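Side-chain contacts in putative large adhesion protein (Lap) involved in biofilm formation (Marinobacter hydrocarbonoclasticus ATCC 49840, PDB 6M8M), which binds glucose through a calcium ion in its PA14 sugar-binding domain, and is probably used by the bacterium for adhesion and biofilm formation: residues Ala58-Phe63 against Val178-Gly183; Gln94-Asp99 against Gly184-Arg189; Phe131-Arg134 against Gly138-Ile141; Arg189-Leu192 against Ala198-Ile201. One frame throughout, in Å; residues are numbered along the deposited sequence. Where two conformers were deposited one is given.

Contact 1: Ala58-Phe63 against Val178-Gly183; sequences AQVKAF and VYWDQG. With CA (calcium ion), chain E; CA (calcium ion), chain D; BGC (beta-D-glucopyranose), chain B.
V60, on helix 57-66, meets W180 and V178 on strand 174-181. These contacts are apolar. V60 CG2 packs against the W180 indole and comes within 3.6 Å of W180 CE3. V60 CG1 faces V178 more loosely. W180 CG sits between its own backbone N and carbonyl carbon (chi1 72°), which turns the indole toward the helix. The segment axes cross at 102°, so the helix lies across the strand.

One charge lies beside this patch. K61 bends at its last torsion and brings NZ to 3.9 Å from V178 CG1. Its ionic partner is E176, in a salt bridge.

Metal and sugar bonds gather at the strand end. D181 OD1 binds a calcium ion at 2.3 Å, and G183 O binds the same ion at 2.4 Å. OD1 also accepts from G183 N (2.9 Å), an Asx turn, with the N-H above the carboxylate plane. Glucose O1 and O2 bind the same ion, each at 2.5 Å. Q182 NE2 donates to glucose O1 at 2.9 Å, while Q182 O binds a second calcium. One short turn thus serves two metals and the sugar, and calcium probably polarises the sugar hydroxyls it holds.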
loop_
_atom_site.group_PDB
_atom_site.type_symbol
_atom_site.label_atom_id
_atom_site.label_comp_id
_atom_site.label_asym_id
_atom_site.label_seq_id
_atom_site.Cartn_x
_atom_site.Cartn_y
_atom_site.Cartn_z
ATOM N N ALA A 58 2.320 11.748 7.126
ATOM C CA ALA A 58 2.727 12.997 6.488
ATOM C C ALA A 58 4.192 12.947 6.077
ATOM O O ALA A 58 4.563 13.429 5.003
ATOM C CB ALA A 58 2.473 14.179 7.425
ATOM N N GLN A 59 5.034 12.370 6.922
ATOM C CA GLN A 59 6.451 12.227 6.612
ATOM C C GLN A 59 6.663 11.343 5.390
ATOM O O GLN A 59 7.473 11.653 4.503
ATOM C CB GLN A 59 7.134 11.624 7.838
ATOM C CG GLN A 59 8.573 11.246 7.684
ATOM C CD GLN A 59 9.056 10.364 8.818
ATOM O OE1 GLN A 59 8.260 9.728 9.515
ATOM N NE2 GLN A 59 10.355 10.317 9.011
ATOM N N VAL A 60 5.943 10.223 5.332
ATOM C CA VAL A 60 6.046 9.305 4.202
ATOM C C VAL A 60 5.571 9.979 2.922
ATOM O O VAL A 60 6.215 9.884 1.872
ATOM C CB VAL A 60 5.279 8.012 4.531
ATOM C CG1 VAL A 60 5.011 7.174 3.296
ATOM C CG2 VAL A 60 6.042 7.211 5.580
ATOM N N LYS A 61 4.433 10.665 2.986
ATOM C CA LYS A 61 3.924 11.362 1.813
ATOM C C LYS A 61 4.897 12.423 1.329
ATOM O O LYS A 61 5.019 12.656 0.120
ATOM C CB LYS A 61 2.569 11.988 2.101
ATOM C CG LYS A 61 1.458 10.971 2.156
ATOM C CD LYS A 61 0.097 11.620 2.227
ATOM C CE LYS A 61 -1.025 10.584 2.184
ATOM N NZ LYS A 61 -1.236 9.992 0.831
ATOM N N ALA A 62 5.572 13.108 2.251
ATOM C CA ALA A 62 6.526 14.134 1.842
ATOM C C ALA A 62 7.699 13.518 1.107
ATOM O O ALA A 62 8.202 14.096 0.135
ATOM C CB ALA A 62 7.016 14.924 3.056
ATOM N N PHE A 63 8.175 12.363 1.565
ATOM C CA PHE A 63 9.268 11.709 0.858
ATOM C C PHE A 63 8.817 11.265 -0.532
ATOM O O PHE A 63 9.521 11.481 -1.536
ATOM C CB PHE A 63 9.798 10.516 1.648
ATOM C CG PHE A 63 11.082 9.979 1.100
ATOM C CD1 PHE A 63 12.284 10.612 1.373
ATOM C CD2 PHE A 63 11.096 8.859 0.289
ATOM C CE1 PHE A 63 13.469 10.140 0.851
ATOM C CE2 PHE A 63 12.291 8.367 -0.219
ATOM C CZ PHE A 63 13.469 9.016 0.053
ATOM N N VAL A 178 -0.718 4.482 0.776
ATOM C CA VAL A 178 0.695 4.563 1.130
ATOM C C VAL A 178 0.917 3.651 2.329
ATOM O O VAL A 178 0.037 3.502 3.187
ATOM C CB VAL A 178 1.197 5.994 1.393
ATOM C CG1 VAL A 178 0.997 6.872 0.162
ATOM C CG2 VAL A 178 0.542 6.586 2.609
ATOM N N TYR A 179 2.093 3.047 2.386
ATOM C CA TYR A 179 2.446 2.029 3.370
ATOM C C TYR A 179 3.941 2.158 3.610
ATOM O O TYR A 179 4.690 2.502 2.684
ATOM C CB TYR A 179 2.085 0.596 2.856
ATOM C CG TYR A 179 2.918 -0.466 3.509
ATOM C CD1 TYR A 179 2.587 -0.987 4.748
ATOM C CD2 TYR A 179 4.100 -0.883 2.923
ATOM C CE1 TYR A 179 3.399 -1.915 5.379
ATOM C CE2 TYR A 179 4.921 -1.795 3.540
ATOM C CZ TYR A 179 4.577 -2.298 4.772
ATOM O OH TYR A 179 5.442 -3.171 5.361
ATOM N N TRP A 180 4.390 1.864 4.831
ATOM C CA TRP A 180 5.828 1.831 5.071
ATOM C C TRP A 180 6.229 0.749 6.050
ATOM O O TRP A 180 5.437 0.277 6.878
ATOM C CB TRP A 180 6.346 3.181 5.561
ATOM C CG TRP A 180 5.970 3.549 6.964
ATOM C CD1 TRP A 180 6.691 3.321 8.084
ATOM C CD2 TRP A 180 4.792 4.245 7.381
ATOM N NE1 TRP A 180 6.042 3.823 9.180
ATOM C CE2 TRP A 180 4.873 4.399 8.776
ATOM C CE3 TRP A 180 3.671 4.750 6.708
ATOM C CZ2 TRP A 180 3.890 5.057 9.518
ATOM C CZ3 TRP A 180 2.695 5.405 7.443
ATOM C CH2 TRP A 180 2.812 5.550 8.835
ATOM N N ASP A 181 7.506 0.391 5.932
ATOM C CA ASP A 181 8.223 -0.394 6.919
ATOM C C ASP A 181 9.341 0.465 7.497
ATOM O O ASP A 181 10.207 0.946 6.754
ATOM C CB ASP A 181 8.825 -1.662 6.303
ATOM C CG ASP A 181 9.666 -2.418 7.302
ATOM O OD1 ASP A 181 9.241 -2.470 8.468
ATOM O OD2 ASP A 181 10.751 -2.924 6.933
ATOM N N GLN A 182 9.320 0.663 8.816
ATOM C CA GLN A 182 10.407 1.339 9.516
ATOM C C GLN A 182 11.602 0.429 9.739
ATOM O O GLN A 182 12.683 0.918 10.105
ATOM C CB GLN A 182 9.924 1.865 10.876
ATOM C CG GLN A 182 9.550 0.809 11.904
ATOM C CD GLN A 182 10.554 0.610 13.029
ATOM O OE1 GLN A 182 11.368 1.483 13.369
ATOM N NE2 GLN A 182 10.480 -0.554 13.639
ATOM N N GLY A 183 11.440 -0.868 9.534
ATOM C CA GLY A 183 12.467 -1.858 9.786
ATOM C C GLY A 183 11.862 -3.061 10.476
ATOM O O GLY A 183 10.756 -3.020 11.012
HETATM CA CA CA E . 8.411 -3.151 10.512
HETATM CA CA CA D . 13.982 2.849 10.358
HETATM C C2 BGC B . 8.607 -4.330 13.690
HETATM C C3 BGC B . 8.162 -5.289 14.745
HETATM C C4 BGC B . 8.184 -4.641 16.107
HETATM C C5 BGC B . 7.355 -3.365 16.094
HETATM C C6 BGC B . 7.352 -2.625 17.395
HETATM C C1 BGC B . 7.756 -3.073 13.738
HETATM O O1 BGC B . 8.197 -2.172 12.818
HETATM O O2 BGC B . 8.494 -4.853 12.359
HETATM O O3 BGC B . 9.005 -6.462 14.736
HETATM O O4 BGC B . 7.593 -5.515 17.069
HETATM O O5 BGC B . 7.866 -2.453 15.069
HETATM O O6 BGC B . 8.652 -2.281 17.799
HETATM O O HOH W 1 13.920 1.975 12.660
#

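Contact 2: Gln94-Asp99 against Gly184-Arg189; sequences QSFLKD and GAAQLR. With CA (calcium ion), chain E; BGC (beta-D-glucopyranose), chain B.
The edge of the F96 ring meets A186 O and the backbone of Q187; the ring also touches the CB atoms of A186 and L188. This is the tight part. F96 CE1 lies 3.8 Å from Q187 CA. F96 CE1 also approaches A186 CB (4.1 Å), and F96 CZ approaches L188 CB (4.0 Å). CG of F96 stands anti to the backbone N (chi1 175°), which sends the ring from the end of helix 92-96 toward strand 186-194. The Y80 ring meets F96 with its plane turned by about 40°.

The outer part is loose. K98 has positive phi just after the helix and is exposed; its NZ is hydrogen-bonded to G81 O. R189 is bound to D79 by a salt bridge. K98 NZ and R189 NH2 stay 7.0 Å apart.

At the other end of the strand segment, A185 O binds calcium at 2.3 Å. A185 N donates to glucose O2 at 2.9 Å, through a bent bond of 130°. The chemistry thus divides along the chain: apolar carbon seats the strand against the helix, while the loop's backbone polar atoms grip metal and sugar.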
loop_
_atom_site.group_PDB
_atom_site.type_symbol
_atom_site.label_atom_id
_atom_site.label_comp_id
_atom_site.label_asym_id
_atom_site.label_seq_id
_atom_site.Cartn_x
_atom_site.Cartn_y
_atom_site.Cartn_z
ATOM N N GLN A 94 11.238 -8.430 -3.130
ATOM C CA GLN A 94 10.841 -9.502 -4.033
ATOM C C GLN A 94 10.054 -10.570 -3.279
ATOM O O GLN A 94 8.981 -10.995 -3.724
ATOM C CB GLN A 94 12.073 -10.098 -4.711
ATOM C CG GLN A 94 12.731 -9.189 -5.740
ATOM C CD GLN A 94 13.665 -8.144 -5.161
ATOM O OE1 GLN A 94 14.003 -8.154 -3.980
ATOM N NE2 GLN A 94 14.106 -7.240 -6.018
ATOM N N SER A 95 10.553 -10.998 -2.121
ATOM C CA SER A 95 9.817 -11.979 -1.331
ATOM C C SER A 95 8.488 -11.416 -0.843
ATOM O O SER A 95 7.457 -12.101 -0.879
ATOM C CB SER A 95 10.676 -12.434 -0.156
ATOM O OG SER A 95 11.846 -13.091 -0.608
ATOM N N PHE A 96 8.498 -10.162 -0.381
ATOM C CA PHE A 96 7.296 -9.516 0.153
ATOM C C PHE A 96 6.159 -9.502 -0.847
ATOM O O PHE A 96 5.013 -9.768 -0.476
ATOM C CB PHE A 96 7.715 -8.094 0.556
ATOM C CG PHE A 96 6.623 -7.160 1.036
ATOM C CD1 PHE A 96 6.238 -7.144 2.368
ATOM C CD2 PHE A 96 6.116 -6.196 0.195
ATOM C CE1 PHE A 96 5.328 -6.221 2.831
ATOM C CE2 PHE A 96 5.201 -5.264 0.649
ATOM C CZ PHE A 96 4.821 -5.278 1.981
ATOM N N LEU A 97 6.450 -9.179 -2.099
ATOM C CA LEU A 97 5.414 -8.996 -3.109
ATOM C C LEU A 97 4.865 -10.306 -3.666
ATOM O O LEU A 97 3.916 -10.273 -4.461
ATOM C CB LEU A 97 5.944 -8.127 -4.247
ATOM C CG LEU A 97 6.166 -6.657 -3.921
ATOM C CD1 LEU A 97 6.727 -5.925 -5.132
ATOM C CD2 LEU A 97 4.913 -5.972 -3.424
ATOM N N LYS A 98 5.397 -11.453 -3.251
ATOM C CA LYS A 98 4.830 -12.753 -3.644
ATOM C C LYS A 98 4.739 -12.797 -5.170
ATOM O O LYS A 98 5.708 -12.454 -5.855
ATOM C CB LYS A 98 3.531 -13.036 -2.895
ATOM C CG LYS A 98 3.662 -13.005 -1.379
ATOM C CD LYS A 98 2.418 -13.595 -0.723
ATOM C CE LYS A 98 2.356 -13.314 0.785
ATOM N NZ LYS A 98 3.439 -13.979 1.537
ATOM N N ASP A 99 3.607 -13.178 -5.743
ATOM C CA ASP A 99 3.534 -13.308 -7.190
ATOM C C ASP A 99 3.637 -11.969 -7.906
ATOM O O ASP A 99 3.922 -11.946 -9.114
ATOM C CB ASP A 99 2.268 -14.038 -7.613
ATOM C CG ASP A 99 2.364 -14.569 -9.039
ATOM O OD1 ASP A 99 3.392 -15.211 -9.369
ATOM O OD2 ASP A 99 1.424 -14.348 -9.828
ATOM N N GLY A 184 12.606 -4.143 10.478
ATOM C CA GLY A 184 12.196 -5.362 11.179
ATOM C C GLY A 184 11.342 -6.252 10.287
ATOM O O GLY A 184 11.765 -6.634 9.195
ATOM N N ALA A 185 10.153 -6.585 10.751
ATOM C CA ALA A 185 9.199 -7.337 9.945
ATOM C C ALA A 185 8.379 -6.369 9.098
ATOM O O ALA A 185 8.272 -5.180 9.405
ATOM C CB ALA A 185 8.292 -8.185 10.831
ATOM N N ALA A 186 7.779 -6.892 8.034
ATOM C CA ALA A 186 6.984 -6.060 7.140
ATOM C C ALA A 186 5.870 -6.912 6.557
ATOM O O ALA A 186 6.128 -8.009 6.036
ATOM C CB ALA A 186 7.846 -5.495 6.009
ATOM N N GLN A 187 4.647 -6.389 6.601
ATOM C CA GLN A 187 3.484 -7.091 6.079
ATOM C C GLN A 187 2.458 -6.069 5.634
ATOM O O GLN A 187 2.306 -5.031 6.286
ATOM C CB GLN A 187 2.872 -8.006 7.146
ATOM C CG GLN A 187 1.667 -8.791 6.641
ATOM C CD GLN A 187 1.188 -9.836 7.619
ATOM O OE1 GLN A 187 1.567 -9.824 8.793
ATOM N NE2 GLN A 187 0.344 -10.744 7.148
ATOM N N LEU A 188 1.744 -6.370 4.554
ATOM C CA LEU A 188 0.620 -5.543 4.124
ATOM C C LEU A 188 -0.421 -6.450 3.480
ATOM O O LEU A 188 -0.185 -6.997 2.397
ATOM C CB LEU A 188 1.041 -4.456 3.147
ATOM C CG LEU A 188 -0.091 -3.582 2.606
ATOM C CD1 LEU A 188 -0.761 -2.784 3.713
ATOM C CD2 LEU A 188 0.438 -2.657 1.521
ATOM N N ARG A 189 -1.587 -6.571 4.105
ATOM C CA ARG A 189 -2.705 -7.322 3.544
ATOM C C ARG A 189 -3.936 -6.434 3.603
ATOM O O ARG A 189 -4.360 -6.025 4.691
ATOM C CB ARG A 189 -2.949 -8.611 4.329
ATOM C CG ARG A 189 -4.075 -9.450 3.750
ATOM C CD ARG A 189 -4.411 -10.635 4.632
ATOM N NE ARG A 189 -3.275 -11.539 4.771
ATOM C CZ ARG A 189 -2.950 -12.177 5.888
ATOM N NH1 ARG A 189 -3.655 -12.000 7.003
ATOM N NH2 ARG A 189 -1.893 -12.974 5.907
HETATM CA CA CA E . 8.411 -3.151 10.512
HETATM C C2 BGC B . 8.607 -4.330 13.690
HETATM C C3 BGC B . 8.162 -5.289 14.745
HETATM C C4 BGC B . 8.184 -4.641 16.107
HETATM C C5 BGC B . 7.355 -3.365 16.094
HETATM C C6 BGC B . 7.352 -2.625 17.395
HETATM C C1 BGC B . 7.756 -3.073 13.738
HETATM O O1 BGC B . 8.197 -2.172 12.818
HETATM O O2 BGC B . 8.494 -4.853 12.359
HETATM O O3 BGC B . 9.005 -6.462 14.736
HETATM O O4 BGC B . 7.593 -5.515 17.069
HETATM O O5 BGC B . 7.866 -2.453 15.069
HETATM O O6 BGC B . 8.652 -2.281 17.799
#

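Contact 3: Phe131-Arg134 against Gly138-Ile141; sequences FRVR and GYRI
V133 lies over the ring of Y139. Its CB is 3.5 Å from Y139 CZ and also close to the hydroxyl oxygen. From CB the side chain forks. CG1 stands anti to the backbone N (chi1 -179°) and reaches over the centre of the ring, 3.5 Å from the centroid and 13° off the ring normal. This is a CH-pi contact. CG2 takes the other branch and meets I141 CD1 tip to tip at 3.7 Å, with Y139 CE2 a little further off.

The two strands belong to different sheets. Strand 128-136 is in the five-stranded sheet and strand 139-143 in the eight-stranded one. The segments run nearly antiparallel, at 166°, but their axes are 9.7 Å apart, so side chains rather than backbone bonds join them. The chain passes directly from one sheet to the other here, and the contact lies in the core of the PA14 beta-sandwich.

I141 continues the layer toward F131. Its CD1 sits over one face of the F131 ring, 4.1 Å from the centroid and shifted toward the rim. Its other methyl, CG2, meets F131 CE2 at 3.7 Å. The F202 ring meets F131 edge-to-face, and V148 packs on both F131 and I141. Y139 OH shares a hydrogen bond with a water at 2.8 Å, which lies at the ring edge and bonds only weakly to V133 O.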
loop_
_atom_site.group_PDB
_atom_site.type_symbol
_atom_site.label_atom_id
_atom_site.label_comp_id
_atom_site.label_asym_id
_atom_site.label_seq_id
_atom_site.Cartn_x
_atom_site.Cartn_y
_atom_site.Cartn_z
ATOM N N PHE A 131 -12.655 -1.123 3.922
ATOM C CA PHE A 131 -11.396 -1.845 3.943
ATOM C C PHE A 131 -11.103 -2.380 5.341
ATOM O O PHE A 131 -11.490 -1.795 6.354
ATOM C CB PHE A 131 -10.242 -0.923 3.546
ATOM C CG PHE A 131 -10.205 -0.545 2.094
ATOM C CD1 PHE A 131 -9.650 -1.395 1.164
ATOM C CD2 PHE A 131 -10.671 0.690 1.674
ATOM C CE1 PHE A 131 -9.590 -1.023 -0.178
ATOM C CE2 PHE A 131 -10.607 1.058 0.341
ATOM C CZ PHE A 131 -10.061 0.204 -0.582
ATOM N N ARG A 132 -10.349 -3.472 5.375
ATOM C CA ARG A 132 -9.715 -3.989 6.583
ATOM C C ARG A 132 -8.268 -4.279 6.219
ATOM O O ARG A 132 -8.002 -4.864 5.168
ATOM C CB ARG A 132 -10.422 -5.225 7.128
ATOM C CG ARG A 132 -9.797 -5.725 8.421
ATOM C CD ARG A 132 -10.656 -6.786 9.068
ATOM N NE ARG A 132 -10.637 -8.008 8.298
ATOM C CZ ARG A 132 -11.264 -9.126 8.648
ATOM N NH1 ARG A 132 -11.973 -9.163 9.772
ATOM N NH2 ARG A 132 -11.180 -10.197 7.878
ATOM N N VAL A 133 -7.337 -3.855 7.069
ATOM C CA VAL A 133 -5.914 -3.879 6.736
ATOM C C VAL A 133 -5.141 -4.533 7.865
ATOM O O VAL A 133 -5.312 -4.157 9.027
ATOM C CB VAL A 133 -5.362 -2.460 6.486
ATOM C CG1 VAL A 133 -3.877 -2.518 6.124
ATOM C CG2 VAL A 133 -6.172 -1.738 5.407
ATOM N N ARG A 134 -4.280 -5.479 7.523
ATOM C CA ARG A 134 -3.294 -6.004 8.451
ATOM C C ARG A 134 -1.931 -5.527 7.957
ATOM O O ARG A 134 -1.560 -5.786 6.803
ATOM C CB ARG A 134 -3.323 -7.525 8.519
ATOM C CG ARG A 134 -2.300 -8.073 9.521
ATOM C CD ARG A 134 -2.511 -9.553 9.763
ATOM N NE ARG A 134 -1.592 -10.107 10.752
ATOM C CZ ARG A 134 -1.757 -10.016 12.061
ATOM N NH1 ARG A 134 -2.791 -9.381 12.575
ATOM N NH2 ARG A 134 -0.858 -10.570 12.863
ATOM N N GLY A 138 2.927 1.217 9.153
ATOM C CA GLY A 138 1.757 2.046 8.981
ATOM C C GLY A 138 1.289 2.183 7.545
ATOM O O GLY A 138 1.932 1.736 6.602
ATOM N N TYR A 139 0.149 2.851 7.410
ATOM C CA TYR A 139 -0.462 3.017 6.101
ATOM C C TYR A 139 -1.586 4.040 6.174
ATOM O O TYR A 139 -2.106 4.361 7.248
ATOM C CB TYR A 139 -1.050 1.699 5.548
ATOM C CG TYR A 139 -2.069 1.123 6.494
ATOM C CD1 TYR A 139 -1.665 0.351 7.564
ATOM C CD2 TYR A 139 -3.425 1.414 6.379
ATOM C CE1 TYR A 139 -2.562 -0.141 8.480
ATOM C CE2 TYR A 139 -4.348 0.931 7.317
ATOM C CZ TYR A 139 -3.898 0.157 8.366
ATOM O OH TYR A 139 -4.799 -0.324 9.305
ATOM N N ARG A 140 -1.984 4.513 4.995
ATOM C CA ARG A 140 -3.204 5.289 4.826
ATOM C C ARG A 140 -3.825 4.909 3.492
ATOM O O ARG A 140 -3.110 4.823 2.483
ATOM C CB ARG A 140 -2.950 6.793 4.849
ATOM C CG ARG A 140 -4.258 7.575 4.612
ATOM C CD ARG A 140 -4.085 9.061 4.714
ATOM N NE ARG A 140 -3.880 9.456 6.097
ATOM C CZ ARG A 140 -3.532 10.675 6.467
ATOM N NH1 ARG A 140 -3.327 11.620 5.554
ATOM N NH2 ARG A 140 -3.358 10.941 7.745
ATOM N N ILE A 141 -5.138 4.695 3.480
ATOM C CA ILE A 141 -5.923 4.510 2.263
ATOM C C ILE A 141 -6.854 5.703 2.112
ATOM O O ILE A 141 -7.588 6.048 3.042
ATOM C CB ILE A 141 -6.758 3.213 2.304
ATOM C CG1 ILE A 141 -5.868 2.014 2.639
ATOM C CG2 ILE A 141 -7.514 3.048 0.986
ATOM C CD1 ILE A 141 -6.560 0.675 2.569
HETATM O O HOH W 2 -3.471 -2.064 11.009
#

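Contact 4: Arg189-Leu192 against Ala198-Ile201; sequences RIEL and AYEI
L192 and E200 form an antiparallel hydrogen-bonded pair. L192 N donates to E200 O at 2.9 Å, and E200 N returns a bond to L192 O at 3.0 Å. E191 and I201 make the next pair, a non-hydrogen-bonded one, where the side chains diverge. E191 CA also comes to 3.1 Å from E200 O, a CA-H...O contact. The touching parts run 137° apart end to end, so the pairing is short and splayed.

E191 and Y199 cross at about a right angle. E191 CB rests obliquely by the Y199 ring, 3.8 Å from Y199 CD1. E191 OE1 passes 3.7 Å from Y199 CB, and the carboxylate and ring planes are 26° apart. A water donates to E191 OE1 at 2.8 Å and more weakly to Y199 O. The other carboxylate oxygen, OE2, takes a salt bridge from R132, which helps fix the rotation of the group.

I201 CD1 packs against the aliphatic parts of R189 and E191. It lies 3.8 Å from R189 CG, with R189 CD and E191 CG close by. E200 runs extended, and its carboxylate is hydrogen-bonded to H206.

Strand 200-201 thus forms a hairpin with strand 186-194. Strand 128-136 also pairs with strand 186-194, and its residues Q130 and R132 touch Y199. F131 and F202 pack on I190 and L192.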
loop_
_atom_site.group_PDB
_atom_site.type_symbol
_atom_site.label_atom_id
_atom_site.label_comp_id
_atom_site.label_asym_id
_atom_site.label_seq_id
_atom_site.Cartn_x
_atom_site.Cartn_y
_atom_site.Cartn_z
ATOM N N ARG A 189 -1.587 -6.571 4.105
ATOM C CA ARG A 189 -2.705 -7.322 3.544
ATOM C C ARG A 189 -3.936 -6.434 3.603
ATOM O O ARG A 189 -4.360 -6.025 4.691
ATOM C CB ARG A 189 -2.949 -8.611 4.329
ATOM C CG ARG A 189 -4.075 -9.450 3.750
ATOM C CD ARG A 189 -4.411 -10.635 4.632
ATOM N NE ARG A 189 -3.275 -11.539 4.771
ATOM C CZ ARG A 189 -2.950 -12.177 5.888
ATOM N NH1 ARG A 189 -3.655 -12.000 7.003
ATOM N NH2 ARG A 189 -1.893 -12.974 5.907
ATOM N N ILE A 190 -4.509 -6.128 2.447
ATOM C CA ILE A 190 -5.678 -5.271 2.346
ATOM C C ILE A 190 -6.853 -6.104 1.858
ATOM O O ILE A 190 -6.751 -6.798 0.836
ATOM C CB ILE A 190 -5.424 -4.077 1.410
ATOM C CG1 ILE A 190 -4.221 -3.283 1.908
ATOM C CG2 ILE A 190 -6.662 -3.205 1.304
ATOM C CD1 ILE A 190 -3.856 -2.083 1.076
ATOM N N GLU A 191 -7.961 -6.018 2.587
ATOM C CA GLU A 191 -9.227 -6.610 2.201
ATOM C C GLU A 191 -10.256 -5.515 1.974
ATOM O O GLU A 191 -10.210 -4.458 2.601
ATOM C CB GLU A 191 -9.759 -7.531 3.298
ATOM C CG GLU A 191 -8.922 -8.739 3.619
ATOM C CD GLU A 191 -9.250 -9.297 4.984
ATOM O OE1 GLU A 191 -9.785 -10.429 5.049
ATOM O OE2 GLU A 191 -9.011 -8.592 5.983
ATOM N N LEU A 192 -11.213 -5.792 1.099
ATOM C CA LEU A 192 -12.313 -4.883 0.791
ATOM C C LEU A 192 -13.610 -5.671 0.829
ATOM O O LEU A 192 -13.661 -6.812 0.358
ATOM C CB LEU A 192 -12.095 -4.294 -0.600
ATOM C CG LEU A 192 -13.174 -3.334 -1.096
ATOM C CD1 LEU A 192 -13.247 -2.082 -0.267
ATOM C CD2 LEU A 192 -12.900 -2.944 -2.552
ATOM N N ALA A 198 -18.950 -9.991 2.571
ATOM C CA ALA A 198 -17.741 -10.615 3.085
ATOM C C ALA A 198 -16.499 -9.949 2.514
ATOM O O ALA A 198 -16.483 -9.478 1.377
ATOM C CB ALA A 198 -17.717 -12.102 2.719
ATOM N N TYR A 199 -15.438 -9.959 3.313
ATOM C CA TYR A 199 -14.157 -9.433 2.872
ATOM C C TYR A 199 -13.523 -10.306 1.796
ATOM O O TYR A 199 -13.595 -11.539 1.843
ATOM C CB TYR A 199 -13.192 -9.347 4.047
ATOM C CG TYR A 199 -13.442 -8.181 4.970
ATOM C CD1 TYR A 199 -13.283 -6.869 4.537
ATOM C CD2 TYR A 199 -13.839 -8.382 6.285
ATOM C CE1 TYR A 199 -13.499 -5.805 5.374
ATOM C CE2 TYR A 199 -14.067 -7.321 7.137
ATOM C CZ TYR A 199 -13.885 -6.026 6.674
ATOM O OH TYR A 199 -14.116 -4.963 7.501
ATOM N N GLU A 200 -12.879 -9.649 0.825
ATOM C CA GLU A 200 -12.088 -10.261 -0.227
ATOM C C GLU A 200 -10.728 -9.574 -0.246
ATOM O O GLU A 200 -10.638 -8.374 0.016
ATOM C CB GLU A 200 -12.775 -10.041 -1.600
ATOM C CG GLU A 200 -14.177 -10.645 -1.704
ATOM C CD GLU A 200 -14.981 -10.154 -2.909
ATOM O OE1 GLU A 200 -16.148 -10.583 -3.050
ATOM O OE2 GLU A 200 -14.481 -9.338 -3.712
ATOM N N ILE A 201 -9.670 -10.312 -0.597
ATOM C CA ILE A 201 -8.369 -9.670 -0.775
ATOM C C ILE A 201 -8.470 -8.634 -1.886
ATOM O O ILE A 201 -8.927 -8.925 -2.999
ATOM C CB ILE A 201 -7.275 -10.706 -1.079
ATOM C CG1 ILE A 201 -7.101 -11.688 0.072
ATOM C CG2 ILE A 201 -5.947 -9.993 -1.387
ATOM C CD1 ILE A 201 -6.532 -11.080 1.335
HETATM O O HOH W 3 -10.450 -11.865 2.773
#

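Contacts 1 and 2 meet at the glucose site, their centres about 16 Å apart. Both bind the same calcium and the same sugar, with D136 and D137 completing the protein ligands. Y179 joins them, its CE2 lying 3.8 Å from F96 CZ. Contact 3 is nested in the chain loops closed by contacts 1 and 2. The side chain of Y139 is about 11 Å from the bound glucose. Contact 3 lies beside contact 1 through the pairing of strands 139-143 and 174-181. Contacts 2 and 4 share R189 on strand 186-194. Strand 128-136 lies next to that strand and brings contact 3 to contact 4, with F131 CD1 3.5 Å from I190 CG2.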